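Local structure of Abbfa_003403 (Acinetobacter baumannii, 4ZXH) at residues Y1080-L1083 against S1084-N1088; A973-D976 against P977-E981; Y1034-V1037 against E1038-G1041; L1010-K1013 against L1014-L1018. The protein is a four-domain nonribosomal peptide synthetase whose condensation, adenylation, carrier and thioesterase domains probably extend a carrier-bound peptide and release it as the finished product. All coordinates share one frame; numbering follows the deposited sequence.

Interaction 1 of 4, residues Y1080-L1083 against S1084-N1088; sequences YMEL and SRHLN
An i to i+3 salt bridge and an i to i+4 His-carboxylate hydrogen bond, both from Glu1082, lie within the short helix 1081-1086 of the thioesterase domain and join this residue to Arg1085 and His1086. CG of Glu1082 is anti to its backbone N (chi1 -178°), and a bend at chi2 (63°) swings the carboxylate forward, toward the C-terminal end of the helix, so that each oxygen has its own partner. Glu1082 OE1 takes the salt bridge from Arg1085 NH1 at 2.9 Å, met from above the carboxylate plane, while OE2 accepts from His1086 NE2 at 2.6 Å, on its anti side, somewhat out of the carboxylate plane and slightly tilted from the plane of the imidazole. Arg1085 reaches this position with an extended chain, and one face of its guanidinium lies over the Met1081 carbonyl. Both charged groups have further partners in the carrier domain: Arg994 pairs with Glu1082 OE1, and Glu987 with Arg1085 NH2. Ser1084 instead folds its hydroxyl back on the helix, OG donating in the carbonyl plane to Met1081 O at 2.9 Å. On the buried side Leu1083 CG packs on Leu1087 CD1 at 4.2 Å, next to helix 1303-1316, and Tyr1080 OH bonds to Phe1070 O and Trp1136 N. Helix 1081-1086 links strands 1067-1070 and 1093-1096 in the beta-alpha-beta crossover of an alpha/beta-hydrolase fold.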
ATOM      1  N   TYR A1080     -11.082 -21.548  30.505  1.00 14.19           N
ATOM      2  CA  TYR A1080     -11.867 -20.594  31.319  1.00 14.86           C
ATOM      3  C   TYR A1080     -12.325 -19.387  30.510  1.00 16.69           C
ATOM      4  O   TYR A1080     -13.159 -18.623  30.979  1.00 28.94           O
ATOM      5  CB  TYR A1080     -11.068 -20.106  32.550  1.00 15.44           C
ATOM      6  CG  TYR A1080     -10.642 -21.244  33.420  1.00 19.62           C
ATOM      7  CD1 TYR A1080     -11.592 -22.083  33.993  1.00 25.06           C
ATOM      8  CD2 TYR A1080      -9.298 -21.533  33.632  1.00 26.86           C
ATOM      9  CE1 TYR A1080     -11.233 -23.160  34.755  1.00 15.65           C
ATOM     10  CE2 TYR A1080      -8.925 -22.618  34.413  1.00 26.25           C
ATOM     11  CZ  TYR A1080      -9.904 -23.430  34.962  1.00 20.96           C
ATOM     12  OH  TYR A1080      -9.569 -24.520  35.725  1.00 24.16           O
ATOM     13  N   MET A1081     -11.780 -19.192  29.306  1.00 17.66           N
ATOM     14  CA  MET A1081     -12.197 -18.051  28.501  1.00 20.11           C
ATOM     15  C   MET A1081     -13.698 -18.087  28.221  1.00 18.03           C
ATOM     16  O   MET A1081     -14.409 -17.147  28.547  1.00 25.73           O
ATOM     17  CB  MET A1081     -11.433 -17.975  27.191  1.00 15.01           C
ATOM     18  CG  MET A1081      -9.940 -17.941  27.363  1.00 14.92           C
ATOM     19  SD  MET A1081      -9.073 -17.735  25.776  1.00 29.87           S
ATOM     20  CE  MET A1081      -9.182 -15.941  25.674  1.00 25.41           C
ATOM     21  N   GLU A1082     -14.192 -19.173  27.649  1.00 24.93           N
ATOM     22  CA  GLU A1082     -15.601 -19.199  27.283  1.00 25.20           C
ATOM     23  C   GLU A1082     -16.465 -19.069  28.545  1.00 29.66           C
ATOM     24  O   GLU A1082     -17.450 -18.323  28.541  1.00 31.04           O
ATOM     25  CB  GLU A1082     -15.945 -20.461  26.487  1.00 15.41           C
ATOM     26  CG  GLU A1082     -17.388 -20.544  26.020  1.00 16.18           C
ATOM     27  CD  GLU A1082     -17.816 -19.414  25.029  1.00 39.30           C
ATOM     28  OE1 GLU A1082     -17.020 -18.966  24.169  1.00 29.66           O
ATOM     29  OE2 GLU A1082     -18.974 -18.961  25.118  1.00 37.09           O
ATOM     30  N   LEU A1083     -16.075 -19.743  29.629  1.00 28.16           N
ATOM     31  CA  LEU A1083     -16.786 -19.618  30.906  1.00 16.79           C
ATOM     32  C   LEU A1083     -16.874 -18.167  31.377  1.00 23.89           C
ATOM     33  O   LEU A1083     -17.924 -17.723  31.855  1.00 24.78           O
ATOM     34  CB  LEU A1083     -16.112 -20.453  31.989  1.00 16.52           C
ATOM     35  CG  LEU A1083     -16.630 -20.253  33.417  1.00 23.93           C
ATOM     36  CD1 LEU A1083     -18.008 -20.887  33.633  1.00 18.15           C
ATOM     37  CD2 LEU A1083     -15.613 -20.766  34.423  1.00 17.36           C
ATOM     38  N   SER A1084     -15.776 -17.429  31.225  1.00 19.56           N
ATOM     39  CA  SER A1084     -15.703 -16.055  31.691  1.00 24.46           C
ATOM     40  C   SER A1084     -16.689 -15.155  30.927  1.00 30.51           C
ATOM     41  O   SER A1084     -17.157 -14.150  31.465  1.00 30.13           O
ATOM     42  CB  SER A1084     -14.282 -15.524  31.550  1.00 25.68           C
ATOM     43  OG  SER A1084     -14.101 -14.891  30.290  1.00 45.97           O
ATOM     44  N   ARG A1085     -17.015 -15.521  29.686  1.00 24.61           N
ATOM     45  CA  ARG A1085     -17.878 -14.681  28.860  1.00 24.04           C
ATOM     46  C   ARG A1085     -19.313 -14.692  29.375  1.00 28.28           C
ATOM     47  O   ARG A1085     -20.082 -13.803  29.069  1.00 36.10           O
ATOM     48  CB  ARG A1085     -17.824 -15.120  27.388  1.00 18.97           C
ATOM     49  CG  ARG A1085     -16.402 -15.064  26.802  1.00 18.17           C
ATOM     50  CD  ARG A1085     -16.317 -15.358  25.326  1.00 17.95           C
ATOM     51  NE  ARG A1085     -14.930 -15.226  24.855  1.00 27.88           N
ATOM     52  CZ  ARG A1085     -14.131 -16.242  24.503  1.00 28.55           C
ATOM     53  NH1 ARG A1085     -14.559 -17.495  24.557  1.00 21.19           N
ATOM     54  NH2 ARG A1085     -12.892 -16.010  24.098  1.00 39.19           N
ATOM     55  N   HIS A1086     -19.663 -15.672  30.198  1.00 27.75           N
ATOM     56  CA  HIS A1086     -21.035 -15.773  30.680  1.00 23.55           C
ATOM     57  C   HIS A1086     -21.177 -15.563  32.169  1.00 27.81           C
ATOM     58  O   HIS A1086     -22.292 -15.585  32.686  1.00 26.93           O
ATOM     59  CB  HIS A1086     -21.617 -17.134  30.305  1.00 31.33           C
ATOM     60  CG  HIS A1086     -21.413 -17.481  28.868  1.00 33.13           C
ATOM     61  ND1 HIS A1086     -22.159 -16.917  27.857  1.00 33.28           N
ATOM     62  CD2 HIS A1086     -20.513 -18.294  28.268  1.00 29.25           C
ATOM     63  CE1 HIS A1086     -21.737 -17.380  26.693  1.00 30.73           C
ATOM     64  NE2 HIS A1086     -20.741 -18.217  26.916  1.00 30.19           N
ATOM     65  N   LEU A1087     -20.056 -15.384  32.869  1.00 31.90           N
ATOM     66  CA  LEU A1087     -20.128 -15.022  34.275  1.00 26.56           C
ATOM     67  C   LEU A1087     -20.546 -13.556  34.410  1.00 28.48           C
ATOM     68  O   LEU A1087     -20.320 -12.729  33.518  1.00 35.55           O
ATOM     69  CB  LEU A1087     -18.806 -15.290  34.991  1.00 22.35           C
ATOM     70  CG  LEU A1087     -18.597 -16.755  35.424  1.00 30.17           C
ATOM     71  CD1 LEU A1087     -17.202 -17.016  35.998  1.00 23.20           C
ATOM     72  CD2 LEU A1087     -19.648 -17.220  36.410  1.00 22.69           C
ATOM     73  N   ASN A1088     -21.219 -13.268  35.513  1.00 31.91           N
ATOM     74  CA  ASN A1088     -21.608 -11.913  35.876  1.00 33.23           C
ATOM     75  C   ASN A1088     -20.396 -10.992  35.785  1.00 34.14           C
ATOM     76  O   ASN A1088     -19.428 -11.159  36.510  1.00 39.19           O
ATOM     77  CB  ASN A1088     -22.211 -11.928  37.283  1.00 37.38           C
ATOM     78  CG  ASN A1088     -22.596 -10.560  37.790  1.00 38.06           C
ATOM     79  OD1 ASN A1088     -22.280  -9.536  37.186  1.00 47.38           O
ATOM     80  ND2 ASN A1088     -23.273 -10.538  38.934  1.00 34.54           N
TER

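Interaction 2 of 4, residues A973-D976 against P977-E981; sequences APRD and PIEIE
Arg975 grips Glu979 side-on with two nitrogens, and this salt bridge ties the incoming loop to the capped first turn of helix 977-990, the first helix of the carrier bundle. Arg975 NE donates almost straight (174°) to Glu979 OE1 at 3.1 Å, and Arg975 NH2 to Glu979 OE2 at 2.7 Å; both oxygens use their syn lone pairs, and the guanidinium and carboxylate lie nearly coplanar, 18° apart. The backbone N of Arg975 adds a third bond at 2.8 Å, arriving on the anti side of Glu979 OE1, so that one oxygen takes two donors and the carboxylate is fixed against rotation. Asp976 is the N-cap. With CG held between its backbone N and carbonyl carbon (chi1 66°), Asp976 OD1 is brought to Glu979 N, accepting at 3.0 Å, while its main-chain O receives Ile980 N in the first regular helical bond. The other oxygen of Asp976, OD2, forms a salt bridge with Arg1045 of helix 1037-1046, whose positive charge probably eases the closeness of the two acidic groups. Arg975 NH1 reaches Asn1225 of the thioesterase domain. Beside these polar groups, Pro974 points its CB at the helix: Pro974 CB sits 3.5 Å from Glu979 C and 4.1 Å from Ile980 CG1.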
ATOM      1  N   ALA A 973      -9.911 -20.014  17.622  1.00 29.23           N
ATOM      2  CA  ALA A 973      -9.593 -19.797  19.033  1.00 32.45           C
ATOM      3  C   ALA A 973      -8.084 -19.681  19.222  1.00 21.67           C
ATOM      4  O   ALA A 973      -7.338 -20.268  18.460  1.00 28.96           O
ATOM      5  CB  ALA A 973     -10.158 -20.921  19.873  1.00 20.76           C
ATOM      6  N   PRO A 974      -7.632 -18.910  20.229  1.00 28.59           N
ATOM      7  CA  PRO A 974      -6.206 -18.752  20.555  1.00 31.08           C
ATOM      8  C   PRO A 974      -5.549 -20.091  20.858  1.00 21.73           C
ATOM      9  O   PRO A 974      -6.227 -20.958  21.364  1.00 29.44           O
ATOM     10  CB  PRO A 974      -6.228 -17.855  21.793  1.00 28.77           C
ATOM     11  CG  PRO A 974      -7.586 -18.052  22.363  1.00 27.28           C
ATOM     12  CD  PRO A 974      -8.475 -18.167  21.171  1.00 26.75           C
ATOM     13  N   ARG A 975      -4.268 -20.267  20.552  1.00 32.45           N
ATOM     14  CA  ARG A 975      -3.688 -21.615  20.585  1.00 30.18           C
ATOM     15  C   ARG A 975      -2.571 -21.817  21.621  1.00 29.74           C
ATOM     16  O   ARG A 975      -2.239 -22.952  21.967  1.00 39.62           O
ATOM     17  CB  ARG A 975      -3.179 -21.979  19.179  1.00 33.53           C
ATOM     18  CG  ARG A 975      -4.290 -21.950  18.097  1.00 25.36           C
ATOM     19  CD  ARG A 975      -3.749 -21.816  16.668  1.00 22.22           C
ATOM     20  NE  ARG A 975      -3.068 -20.539  16.467  1.00 29.61           N
ATOM     21  CZ  ARG A 975      -2.392 -20.221  15.366  1.00 38.28           C
ATOM     22  NH1 ARG A 975      -2.320 -21.092  14.366  1.00 38.82           N
ATOM     23  NH2 ARG A 975      -1.800 -19.034  15.260  1.00 35.28           N
ATOM     24  N   ASP A 976      -2.004 -20.735  22.136  1.00 20.26           N
ATOM     25  CA  ASP A 976      -0.962 -20.864  23.144  1.00 25.36           C
ATOM     26  C   ASP A 976      -1.120 -19.735  24.173  1.00 27.68           C
ATOM     27  O   ASP A 976      -2.026 -18.908  24.030  1.00 24.22           O
ATOM     28  CB  ASP A 976       0.424 -20.884  22.465  1.00 31.84           C
ATOM     29  CG  ASP A 976       0.784 -19.572  21.786  1.00 33.79           C
ATOM     30  OD1 ASP A 976      -0.044 -18.642  21.776  1.00 27.31           O
ATOM     31  OD2 ASP A 976       1.914 -19.477  21.248  1.00 45.36           O
ATOM     32  N   PRO A 977      -0.276 -19.706  25.228  1.00 30.62           N
ATOM     33  CA  PRO A 977      -0.432 -18.621  26.212  1.00 27.88           C
ATOM     34  C   PRO A 977      -0.364 -17.176  25.649  1.00 30.95           C
ATOM     35  O   PRO A 977      -1.040 -16.288  26.160  1.00 33.13           O
ATOM     36  CB  PRO A 977       0.732 -18.877  27.179  1.00 23.42           C
ATOM     37  CG  PRO A 977       0.879 -20.377  27.178  1.00 24.28           C
ATOM     38  CD  PRO A 977       0.594 -20.787  25.743  1.00 34.54           C
ATOM     39  N   ILE A 978       0.446 -16.933  24.629  1.00 25.85           N
ATOM     40  CA  ILE A 978       0.534 -15.592  24.074  1.00 23.93           C
ATOM     41  C   ILE A 978      -0.780 -15.196  23.402  1.00 27.11           C
ATOM     42  O   ILE A 978      -1.293 -14.097  23.602  1.00 30.50           O
ATOM     43  CB  ILE A 978       1.683 -15.481  23.058  1.00 31.50           C
ATOM     44  CG1 ILE A 978       3.041 -15.366  23.773  1.00 23.01           C
ATOM     45  CG2 ILE A 978       1.451 -14.317  22.116  1.00 19.06           C
ATOM     46  CD1 ILE A 978       4.220 -15.328  22.822  1.00 22.17           C
ATOM     47  N   GLU A 979      -1.351 -16.091  22.617  1.00 23.05           N
ATOM     48  CA  GLU A 979      -2.592 -15.728  21.956  1.00 20.88           C
ATOM     49  C   GLU A 979      -3.749 -15.654  22.974  1.00 27.69           C
ATOM     50  O   GLU A 979      -4.658 -14.843  22.805  1.00 29.67           O
ATOM     51  CB  GLU A 979      -2.901 -16.703  20.817  1.00 19.26           C
ATOM     52  CG  GLU A 979      -1.827 -16.715  19.730  1.00 22.00           C
ATOM     53  CD  GLU A 979      -2.106 -17.718  18.634  1.00 26.63           C
ATOM     54  OE1 GLU A 979      -3.025 -18.554  18.793  1.00 29.21           O
ATOM     55  OE2 GLU A 979      -1.397 -17.674  17.609  1.00 37.19           O
ATOM     56  N   ILE A 980      -3.705 -16.460  24.040  1.00 24.51           N
ATOM     57  CA  ILE A 980      -4.715 -16.347  25.098  1.00 28.35           C
ATOM     58  C   ILE A 980      -4.691 -14.959  25.755  1.00 30.13           C
ATOM     59  O   ILE A 980      -5.740 -14.332  25.916  1.00 33.70           O
ATOM     60  CB  ILE A 980      -4.544 -17.444  26.169  1.00 19.84           C
ATOM     61  CG1 ILE A 980      -4.892 -18.801  25.552  1.00 20.93           C
ATOM     62  CG2 ILE A 980      -5.438 -17.174  27.356  1.00 20.65           C
ATOM     63  CD1 ILE A 980      -4.705 -19.987  26.489  1.00 21.49           C
ATOM     64  N   GLU A 981      -3.500 -14.458  26.084  1.00 24.70           N
ATOM     65  CA  GLU A 981      -3.371 -13.139  26.695  1.00 32.68           C
ATOM     66  C   GLU A 981      -3.800 -11.995  25.756  1.00 38.46           C
ATOM     67  O   GLU A 981      -4.419 -11.027  26.191  1.00 37.69           O
ATOM     68  CB  GLU A 981      -1.936 -12.906  27.163  1.00 37.81           C
ATOM     69  CG  GLU A 981      -1.720 -11.538  27.789  1.00 51.86           C
ATOM     70  CD  GLU A 981      -1.683 -11.557  29.313  1.00 65.65           C
ATOM     71  OE1 GLU A 981      -1.117 -12.517  29.890  1.00 68.81           O
ATOM     72  OE2 GLU A 981      -2.229 -10.607  29.928  1.00 71.96           O
TER

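Interaction 3 of 4, residues Y1034-V1037 against E1038-G1041; sequences YSTV and ERLG
Thr1036 and Arg1039 meet because chi1 of the threonine (69°) sets OG1 between its own backbone N and carbonyl carbon, facing the start of helix 1037-1046. From there Thr1036 OG1 accepts from Arg1039 N at 3.1 Å in a nearly straight bond (165°), the side-chain half of an N-cap. The main chain supplies the rest: Thr1036 O receives Leu1040 N at 3.1 Å, and Val1037 O receives Gly1041 N at 2.8 Å. Arg1039 then bends at chi3, and its aliphatic part passes along the threonine hydroxyl, CB lying 3.4 Å from OG1. Beyond it the guanidinium turns one face to the ring of Tyr1034, whose CD1 sits 3.7 Å from Arg1039 NH2; the two planes are 42° apart, too tilted for a parallel stack. Tyr1034 directs its CB at the helix, and its O rests 3.4 Å from Leu1040 CB. Val1037 packs on Leu982 and Phe986 of helix 977-990, inside the carrier domain. Chemically, a neutral hydroxyl closes the helix start, while the arginine, with a further weak bond from NH2 to Gln1033 O, is buried where the carrier meets Lys926 and Gln929 of helix 921-931, in the C-terminal part of the adenylation domain.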
ATOM      1  N   TYR A1034       0.772  -4.997  12.818  1.00 38.79           N
ATOM      2  CA  TYR A1034       0.354  -6.313  13.254  1.00 29.96           C
ATOM      3  C   TYR A1034      -0.928  -6.235  14.106  1.00 31.62           C
ATOM      4  O   TYR A1034      -0.879  -6.388  15.317  1.00 36.84           O
ATOM      5  CB  TYR A1034       1.491  -6.997  14.030  1.00 27.84           C
ATOM      6  CG  TYR A1034       2.761  -7.040  13.222  1.00 30.68           C
ATOM      7  CD1 TYR A1034       2.969  -8.016  12.250  1.00 30.11           C
ATOM      8  CD2 TYR A1034       3.734  -6.073  13.395  1.00 31.10           C
ATOM      9  CE1 TYR A1034       4.132  -8.036  11.492  1.00 26.26           C
ATOM     10  CE2 TYR A1034       4.895  -6.083  12.639  1.00 32.69           C
ATOM     11  CZ  TYR A1034       5.085  -7.073  11.685  1.00 28.45           C
ATOM     12  OH  TYR A1034       6.219  -7.112  10.906  1.00 32.79           O
ATOM     13  N   SER A1035      -2.086  -6.076  13.467  1.00 32.07           N
ATOM     14  CA  SER A1035      -3.319  -5.744  14.200  1.00 33.84           C
ATOM     15  C   SER A1035      -4.339  -6.881  14.451  1.00 31.86           C
ATOM     16  O   SER A1035      -5.431  -6.649  14.984  1.00 38.91           O
ATOM     17  CB  SER A1035      -4.018  -4.597  13.469  1.00 28.48           C
ATOM     18  OG  SER A1035      -4.091  -4.879  12.090  1.00 34.08           O
ATOM     19  N   THR A1036      -3.988  -8.102  14.083  1.00 26.44           N
ATOM     20  CA  THR A1036      -4.738  -9.264  14.546  1.00 23.48           C
ATOM     21  C   THR A1036      -3.963  -9.941  15.652  1.00 25.35           C
ATOM     22  O   THR A1036      -2.760  -9.722  15.779  1.00 28.31           O
ATOM     23  CB  THR A1036      -4.978 -10.281  13.448  1.00 27.33           C
ATOM     24  OG1 THR A1036      -3.723 -10.887  13.104  1.00 33.65           O
ATOM     25  CG2 THR A1036      -5.639  -9.624  12.225  1.00 19.36           C
ATOM     26  N   VAL A1037      -4.633 -10.774  16.447  1.00 30.08           N
ATOM     27  CA  VAL A1037      -3.938 -11.475  17.525  1.00 25.26           C
ATOM     28  C   VAL A1037      -2.889 -12.422  16.947  1.00 31.84           C
ATOM     29  O   VAL A1037      -1.779 -12.527  17.473  1.00 28.44           O
ATOM     30  CB  VAL A1037      -4.901 -12.257  18.408  1.00 27.02           C
ATOM     31  CG1 VAL A1037      -4.126 -13.116  19.380  1.00 26.70           C
ATOM     32  CG2 VAL A1037      -5.803 -11.298  19.156  1.00 28.72           C
ATOM     33  N   GLU A1038      -3.219 -13.083  15.838  1.00 27.51           N
ATOM     34  CA  GLU A1038      -2.255 -13.996  15.241  1.00 24.58           C
ATOM     35  C   GLU A1038      -0.961 -13.273  14.897  1.00 24.65           C
ATOM     36  O   GLU A1038       0.130 -13.703  15.299  1.00 23.33           O
ATOM     37  CB  GLU A1038      -2.805 -14.657  13.982  1.00 22.14           C
ATOM     38  CG  GLU A1038      -1.964 -15.865  13.547  1.00 30.31           C
ATOM     39  CD  GLU A1038      -1.931 -16.060  12.046  1.00 41.42           C
ATOM     40  OE1 GLU A1038      -1.928 -15.045  11.318  1.00 55.56           O
ATOM     41  OE2 GLU A1038      -1.931 -17.224  11.592  1.00 40.68           O
ATOM     42  N   ARG A1039      -1.094 -12.177  14.147  1.00 21.19           N
ATOM     43  CA  ARG A1039       0.065 -11.509  13.590  1.00 25.10           C
ATOM     44  C   ARG A1039       0.908 -10.866  14.687  1.00 25.97           C
ATOM     45  O   ARG A1039       2.138 -10.911  14.640  1.00 27.24           O
ATOM     46  CB  ARG A1039      -0.371 -10.474  12.553  1.00 28.32           C
ATOM     47  CG  ARG A1039      -0.645 -11.123  11.214  1.00 31.50           C
ATOM     48  CD  ARG A1039      -1.390 -10.240  10.213  1.00 31.77           C
ATOM     49  NE  ARG A1039      -0.778  -8.939   9.917  1.00 38.05           N
ATOM     50  CZ  ARG A1039       0.461  -8.760   9.470  1.00 44.27           C
ATOM     51  NH1 ARG A1039       1.292  -9.786   9.287  1.00 54.04           N
ATOM     52  NH2 ARG A1039       0.887  -7.539   9.226  1.00 39.72           N
ATOM     53  N   LEU A1040       0.248 -10.285  15.679  1.00 21.53           N
ATOM     54  CA  LEU A1040       0.956  -9.617  16.763  1.00 21.53           C
ATOM     55  C   LEU A1040       1.622 -10.664  17.630  1.00 27.31           C
ATOM     56  O   LEU A1040       2.720 -10.463  18.128  1.00 37.25           O
ATOM     57  CB  LEU A1040      -0.012  -8.755  17.578  1.00 20.95           C
ATOM     58  CG  LEU A1040       0.477  -7.958  18.790  1.00 25.35           C
ATOM     59  CD1 LEU A1040       1.509  -6.903  18.419  1.00 18.24           C
ATOM     60  CD2 LEU A1040      -0.739  -7.317  19.427  1.00 24.76           C
ATOM     61  N   GLY A1041       0.944 -11.797  17.784  1.00 29.48           N
ATOM     62  CA  GLY A1041       1.445 -12.912  18.563  1.00 21.99           C
ATOM     63  C   GLY A1041       2.717 -13.485  17.970  1.00 33.30           C
ATOM     64  O   GLY A1041       3.609 -13.860  18.721  1.00 43.70           O
TER

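Interaction 4 of 4, residues L1010-K1013 against L1014-L1018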
ATOM      1  N   LEU A1010      -7.620   4.045  21.832  1.00 30.83           N
ATOM      2  CA  LEU A1010      -7.627   2.668  22.356  1.00 34.30           C
ATOM      3  C   LEU A1010      -6.315   1.932  22.107  1.00 33.96           C
ATOM      4  O   LEU A1010      -5.822   1.237  22.986  1.00 40.97           O
ATOM      5  CB  LEU A1010      -8.756   1.835  21.748  1.00 34.20           C
ATOM      6  CG  LEU A1010     -10.150   1.981  22.345  1.00 36.18           C
ATOM      7  CD1 LEU A1010     -10.973   0.764  21.984  1.00 43.01           C
ATOM      8  CD2 LEU A1010     -10.066   2.138  23.826  1.00 28.71           C
ATOM      9  N   ALA A1011      -5.764   2.084  20.906  1.00 28.68           N
ATOM     10  CA  ALA A1011      -4.484   1.475  20.565  1.00 25.98           C
ATOM     11  C   ALA A1011      -3.368   1.915  21.512  1.00 32.78           C
ATOM     12  O   ALA A1011      -2.494   1.117  21.846  1.00 32.94           O
ATOM     13  CB  ALA A1011      -4.110   1.801  19.149  1.00 20.31           C
ATOM     14  N   VAL A1012      -3.390   3.176  21.943  1.00 34.91           N
ATOM     15  CA  VAL A1012      -2.394   3.641  22.902  1.00 34.06           C
ATOM     16  C   VAL A1012      -2.593   2.942  24.241  1.00 35.73           C
ATOM     17  O   VAL A1012      -1.634   2.512  24.866  1.00 34.38           O
ATOM     18  CB  VAL A1012      -2.444   5.161  23.102  1.00 36.74           C
ATOM     19  CG1 VAL A1012      -1.698   5.530  24.352  1.00 23.93           C
ATOM     20  CG2 VAL A1012      -1.859   5.890  21.888  1.00 22.50           C
ATOM     21  N   LYS A1013      -3.848   2.802  24.659  1.00 34.02           N
ATOM     22  CA  LYS A1013      -4.153   2.124  25.908  1.00 30.25           C
ATOM     23  C   LYS A1013      -3.744   0.667  25.828  1.00 35.19           C
ATOM     24  O   LYS A1013      -3.115   0.141  26.740  1.00 39.27           O
ATOM     25  CB  LYS A1013      -5.642   2.239  26.247  1.00 37.47           C
ATOM     26  CG  LYS A1013      -6.099   3.677  26.554  1.00 50.10           C
ATOM     27  CD  LYS A1013      -7.572   3.710  26.973  1.00 58.12           C
ATOM     28  CE  LYS A1013      -8.188   5.115  26.888  1.00 56.57           C
ATOM     29  NZ  LYS A1013      -7.684   6.059  27.913  1.00 59.00           N
ATOM     30  N   LEU A1014      -4.103   0.017  24.726  1.00 37.52           N
ATOM     31  CA  LEU A1014      -3.771  -1.384  24.519  1.00 24.64           C
ATOM     32  C   LEU A1014      -2.269  -1.649  24.647  1.00 28.82           C
ATOM     33  O   LEU A1014      -1.835  -2.514  25.406  1.00 31.51           O
ATOM     34  CB  LEU A1014      -4.265  -1.837  23.154  1.00 25.88           C
ATOM     35  CG  LEU A1014      -3.813  -3.239  22.728  1.00 36.36           C
ATOM     36  CD1 LEU A1014      -4.207  -4.219  23.773  1.00 42.05           C
ATOM     37  CD2 LEU A1014      -4.458  -3.652  21.438  1.00 40.98           C
ATOM     38  N   VAL A1015      -1.478  -0.895  23.901  1.00 29.33           N
ATOM     39  CA  VAL A1015      -0.047  -1.104  23.873  1.00 27.64           C
ATOM     40  C   VAL A1015       0.579  -0.890  25.238  1.00 34.10           C
ATOM     41  O   VAL A1015       1.486  -1.622  25.638  1.00 42.27           O
ATOM     42  CB  VAL A1015       0.615  -0.187  22.855  1.00 32.36           C
ATOM     43  CG1 VAL A1015       2.102  -0.061  23.141  1.00 40.74           C
ATOM     44  CG2 VAL A1015       0.378  -0.733  21.438  1.00 20.37           C
ATOM     45  N   ASN A1016       0.081   0.089  25.975  1.00 36.09           N
ATOM     46  CA  ASN A1016       0.661   0.366  27.282  1.00 41.60           C
ATOM     47  C   ASN A1016       0.349  -0.752  28.274  1.00 44.70           C
ATOM     48  O   ASN A1016       1.145  -1.044  29.167  1.00 53.59           O
ATOM     49  CB  ASN A1016       0.190   1.726  27.795  1.00 47.46           C
ATOM     50  CG  ASN A1016       1.037   2.872  27.247  1.00 52.49           C
ATOM     51  OD1 ASN A1016       2.121   3.150  27.764  1.00 70.32           O
ATOM     52  ND2 ASN A1016       0.563   3.519  26.181  1.00 39.69           N
ATOM     53  N   HIS A1017      -0.792  -1.401  28.087  1.00 46.91           N
ATOM     54  CA  HIS A1017      -1.129  -2.584  28.866  1.00 37.39           C
ATOM     55  C   HIS A1017      -0.242  -3.770  28.473  1.00 38.72           C
ATOM     56  O   HIS A1017       0.317  -4.441  29.336  1.00 38.17           O
ATOM     57  CB  HIS A1017      -2.596  -2.948  28.685  1.00 22.53           C
ATOM     58  CG  HIS A1017      -2.997  -4.166  29.449  1.00 33.52           C
ATOM     59  ND1 HIS A1017      -3.232  -5.383  28.841  1.00 37.17           N
ATOM     60  CD2 HIS A1017      -3.177  -4.364  30.775  1.00 31.38           C
ATOM     61  CE1 HIS A1017      -3.554  -6.276  29.761  1.00 40.49           C
ATOM     62  NE2 HIS A1017      -3.523  -5.683  30.941  1.00 42.94           N
ATOM     63  N   LEU A1018      -0.110  -4.024  27.170  1.00 36.87           N
ATOM     64  CA  LEU A1018       0.722  -5.131  26.688  1.00 36.45           C
ATOM     65  C   LEU A1018       2.187  -5.018  27.132  1.00 41.92           C
ATOM     66  O   LEU A1018       2.826  -6.040  27.386  1.00 47.32           O
ATOM     67  CB  LEU A1018       0.649  -5.225  25.166  1.00 24.50           C
ATOM     68  CG  LEU A1018      -0.694  -5.753  24.685  1.00 29.07           C
ATOM     69  CD1 LEU A1018      -0.750  -5.826  23.164  1.00 17.76           C
ATOM     70  CD2 LEU A1018      -0.982  -7.119  25.328  1.00 21.79           C
TER
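Asn1016 folds back on Val1012 one helical turn earlier, so the carbonyl of Val1012 is gripped twice. Asn1016 ND2 donates to Val1012 O at 2.8 Å and the backbone N of Asn1016 at 3.2 Å, the two coming from opposite faces of the carbonyl plane. The hydrogen bond from ND2 is nearly straight (165°), with Val1012 O close to the plane of the asparagine amide, which limits its rotation; ND2 also runs 3.5 Å from Val1012 CG1, the two side chains lying side by side. The looser side of helix 1008-1022 is that of the partly exposed Lys1013, Asn1016 and His1017, where Lys1013 O bonds to His1017 N at 3.1 Å. The rest is close-packed. Ala1011, Leu1014 and Val1015 are buried against Leu1031 of helix 1028-1033, Leu1014 also touches Phe986, and the backbone beneath them is regular, with Leu1014 N to Leu1010 O at 2.7 Å. Val1012, also buried, packs on Val1028 of helix 1028-1033 and on Trp27 and Tyr28 of the condensation domain. With the side chain of Ala1011 about 7 Å from the bound phosphopantetheine, this is consistent with the recognition helix of a peptidyl carrier protein bundle, docked at its condensation partner.

Overall arrangement
Along the chain the order is interaction 2, interaction 4, interaction 3 and interaction 1. Interaction 4 and the helical parts of interactions 2 and 3 lie on carrier helices 1008-1022, 977-990 and 1037-1046; interaction 1 lies in the thioesterase domain. Interactions 2 and 3 have centres about 11 Å apart and touch, as where Ile978 CG2 meets Gly1041 CA; interactions 3 and 4, about 14 Å apart, join through Leu1040 and Leu1018. Interaction 1 touches interaction 2 where Met1081 packs on Pro974, though its centre is about 23 Å from those of interactions 3 and 4. The carrier thus bridges condensation and thioesterase domains, a case where local helix contacts lie next to domain interfaces.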